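PDB 1Y07: desulfoferrodoxin (rbo) from Treponema pallidum subsp. pallidum str. Nichols, which probably reduces superoxide to hydrogen peroxide at a mononuclear iron centre. Local coordinates for residues P74-A79 against C119-V124. Numbering follows the deposited sequence.
Sequences PEHYIA and CNLHGV. With FE (Fe (III) ion), chain H.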
ATOM      1  N   PRO B  74      19.567   6.494  14.030  1.00 24.68           N
ATOM      2  CA  PRO B  74      18.780   7.691  13.680  1.00 25.25           C
ATOM      3  C   PRO B  74      19.277   8.423  12.422  1.00 25.22           C
ATOM      4  O   PRO B  74      18.483   9.059  11.740  1.00 26.36           O
ATOM      5  CB  PRO B  74      18.919   8.584  14.923  1.00 25.24           C
ATOM      6  CG  PRO B  74      19.320   7.646  16.029  1.00 25.36           C
ATOM      7  CD  PRO B  74      20.195   6.616  15.363  1.00 25.41           C
ATOM      8  N   GLU B  75      20.564   8.322  12.108  1.00 25.44           N
ATOM      9  CA  GLU B  75      21.147   9.070  10.974  1.00 24.93           C
ATOM     10  C   GLU B  75      21.121   8.256   9.667  1.00 23.60           C
ATOM     11  O   GLU B  75      21.136   8.818   8.562  1.00 23.20           O
ATOM     12  CB  GLU B  75      22.585   9.502  11.298  1.00 25.80           C
ATOM     13  CG  GLU B  75      22.765  10.207  12.647  1.00 27.41           C
ATOM     14  CD  GLU B  75      22.868   9.254  13.845  1.00 29.53           C
ATOM     15  OE1 GLU B  75      23.788   8.409  13.889  1.00 31.45           O
ATOM     16  OE2 GLU B  75      22.029   9.352  14.763  1.00 31.59           O
ATOM     17  N   HIS B  76      21.086   6.937   9.825  1.00 22.22           N
ATOM     18  CA  HIS B  76      21.130   5.977   8.740  1.00 21.68           C
ATOM     19  C   HIS B  76      20.308   4.733   9.072  1.00 21.50           C
ATOM     20  O   HIS B  76      20.682   3.926   9.931  1.00 20.99           O
ATOM     21  CB  HIS B  76      22.567   5.601   8.472  1.00 21.42           C
ATOM     22  CG  HIS B  76      22.772   4.873   7.193  1.00 20.07           C
ATOM     23  ND1 HIS B  76      23.906   4.137   6.940  1.00 19.04           N
ATOM     24  CD2 HIS B  76      21.993   4.768   6.086  1.00 19.95           C
ATOM     25  CE1 HIS B  76      23.828   3.619   5.728  1.00 19.42           C
ATOM     26  NE2 HIS B  76      22.673   3.978   5.191  1.00 19.27           N
ATOM     27  N   TYR B  77      19.174   4.584   8.392  1.00 21.06           N
ATOM     28  CA  TYR B  77      18.201   3.540   8.735  1.00 20.32           C
ATOM     29  C   TYR B  77      17.374   3.093   7.525  1.00 19.18           C
ATOM     30  O   TYR B  77      17.249   3.832   6.535  1.00 18.64           O
ATOM     31  CB  TYR B  77      17.261   4.066   9.828  1.00 21.20           C
ATOM     32  CG  TYR B  77      16.550   5.345   9.466  1.00 21.37           C
ATOM     33  CD1 TYR B  77      15.320   5.305   8.838  1.00 23.42           C
ATOM     34  CD2 TYR B  77      17.108   6.596   9.722  1.00 21.17           C
ATOM     35  CE1 TYR B  77      14.654   6.478   8.466  1.00 25.07           C
ATOM     36  CE2 TYR B  77      16.450   7.783   9.348  1.00 22.18           C
ATOM     37  CZ  TYR B  77      15.214   7.711   8.724  1.00 24.45           C
ATOM     38  OH  TYR B  77      14.505   8.839   8.351  1.00 25.71           O
ATOM     39  N   ILE B  78      16.802   1.894   7.623  1.00 18.18           N
ATOM     40  CA  ILE B  78      15.747   1.453   6.678  1.00 17.06           C
ATOM     41  C   ILE B  78      14.402   1.945   7.191  1.00 16.42           C
ATOM     42  O   ILE B  78      13.950   1.587   8.284  1.00 17.54           O
ATOM     43  CB  ILE B  78      15.716  -0.079   6.528  1.00 16.60           C
ATOM     44  CG1 ILE B  78      17.100  -0.634   6.149  1.00 17.23           C
ATOM     45  CG2 ILE B  78      14.670  -0.461   5.499  1.00 16.37           C
ATOM     46  CD1 ILE B  78      17.768   0.115   4.993  1.00 18.86           C
ATOM     47  N   ALA B  79      13.730   2.729   6.371  1.00 15.78           N
ATOM     48  CA  ALA B  79      12.493   3.404   6.760  1.00 14.86           C
ATOM     49  C   ALA B  79      11.295   2.492   6.665  1.00 13.91           C
ATOM     50  O   ALA B  79      10.451   2.472   7.557  1.00 14.08           O
ATOM     51  CB  ALA B  79      12.280   4.567   5.893  1.00 15.18           C
ATOM     52  N   CYS B 119      16.080   3.139   2.098  1.00 17.65           N
ATOM     53  CA  CYS B 119      17.068   3.654   3.042  1.00 19.10           C
ATOM     54  C   CYS B 119      17.068   5.192   2.982  1.00 19.17           C
ATOM     55  O   CYS B 119      17.015   5.793   1.921  1.00 19.05           O
ATOM     56  CB  CYS B 119      18.438   3.089   2.721  1.00 19.45           C
ATOM     57  SG  CYS B 119      19.798   4.018   3.494  1.00 22.12           S
ATOM     58  N   ASN B 120      17.117   5.840   4.130  1.00 19.40           N
ATOM     59  CA  ASN B 120      16.952   7.286   4.171  1.00 19.58           C
ATOM     60  C   ASN B 120      18.116   7.992   3.489  1.00 19.64           C
ATOM     61  O   ASN B 120      17.960   9.097   2.963  1.00 20.06           O
ATOM     62  CB  ASN B 120      16.778   7.764   5.615  1.00 19.81           C
ATOM     63  CG  ASN B 120      18.088   7.954   6.323  1.00 20.19           C
ATOM     64  OD1 ASN B 120      18.831   6.991   6.574  1.00 18.27           O
ATOM     65  ND2 ASN B 120      18.369   9.196   6.684  1.00 22.89           N
ATOM     66  N   LEU B 121      19.256   7.320   3.452  1.00 20.10           N
ATOM     67  CA  LEU B 121      20.439   7.862   2.784  1.00 20.57           C
ATOM     68  C   LEU B 121      20.689   7.299   1.376  1.00 20.15           C
ATOM     69  O   LEU B 121      21.261   7.997   0.556  1.00 20.74           O
ATOM     70  CB  LEU B 121      21.691   7.640   3.651  1.00 20.77           C
ATOM     71  CG  LEU B 121      21.710   8.314   5.032  1.00 21.24           C
ATOM     72  CD1 LEU B 121      23.087   8.245   5.617  1.00 21.90           C
ATOM     73  CD2 LEU B 121      21.221   9.789   4.989  1.00 21.08           C
ATOM     74  N   HIS B 122      20.301   6.059   1.100  1.00 19.78           N
ATOM     75  CA  HIS B 122      20.650   5.390  -0.168  1.00 19.47           C
ATOM     76  C   HIS B 122      19.445   5.128  -1.113  1.00 19.52           C
ATOM     77  O   HIS B 122      19.609   4.586  -2.220  1.00 19.90           O
ATOM     78  CB  HIS B 122      21.386   4.062   0.094  1.00 19.27           C
ATOM     79  CG  HIS B 122      22.716   4.217   0.765  1.00 19.97           C
ATOM     80  ND1 HIS B 122      22.885   4.117   2.132  1.00 21.37           N
ATOM     81  CD2 HIS B 122      23.947   4.458   0.252  1.00 19.11           C
ATOM     82  CE1 HIS B 122      24.162   4.293   2.429  1.00 19.91           C
ATOM     83  NE2 HIS B 122      24.826   4.500   1.309  1.00 19.35           N
ATOM     84  N   GLY B 123      18.240   5.507  -0.705  1.00 19.27           N
ATOM     85  CA  GLY B 123      17.082   5.357  -1.580  1.00 18.56           C
ATOM     86  C   GLY B 123      16.454   3.957  -1.670  1.00 18.84           C
ATOM     87  O   GLY B 123      16.645   3.113  -0.788  1.00 17.36           O
ATOM     88  N   VAL B 124      15.701   3.702  -2.742  1.00 17.81           N
ATOM     89  CA  VAL B 124      14.967   2.444  -2.834  1.00 17.95           C
ATOM     90  C   VAL B 124      15.760   1.356  -3.548  1.00 16.85           C
ATOM     91  O   VAL B 124      16.459   1.637  -4.532  1.00 15.91           O
ATOM     92  CB  VAL B 124      13.616   2.607  -3.569  1.00 18.83           C
ATOM     93  CG1 VAL B 124      12.840   1.280  -3.559  1.00 19.58           C
ATOM     94  CG2 VAL B 124      12.814   3.762  -2.973  1.00 20.11           C
TER
HETATM   95 FE    FE H 130      21.707   3.047   3.554  1.00 37.48          FE
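His76, Cys119 and His122 meet at the iron(III) ion of the superoxide reductase centre, a site of four histidines and one cysteine that His50 and His70 complete. His76 NE2 binds the metal at 2.1 Å, and Cys119 SG lies at the edge of the His76 ring, in its plane. Over a face of that ring sits Leu121 CD1, 4.0 Å from the centroid in a CH-pi contact.

In the second shell, Asn120 ties its loop to residues 75-77. Its CG is set between the backbone N and the carbonyl carbon (chi1 84°), which lays the side chain along a face of the Tyr77 phenol. CB rests against Tyr77 CZ and OH, and CG lies 3.4 Å from Tyr77 CE2, with amide and ring planes stacked only 9° apart. At the tip, Asn120 OD1 accepts a hydrogen bond from Tyr77 N at 3.0 Å, the donor tilted out of the carbonyl plane, while ND2 gives a weak bond to Glu75 O. Asn120 N returns a bond to Tyr77 O, next to the antiparallel non-hydrogen-bonded pair Ile78-Cys119.

His122 and Gly123 both face Cys119 in a classic beta bulge. Cys119 SG accepts weak hydrogen bonds from Leu121 N and His122 N, which probably temper its electron donation to iron; His122 N lies 3.2 Å from Cys119 SG.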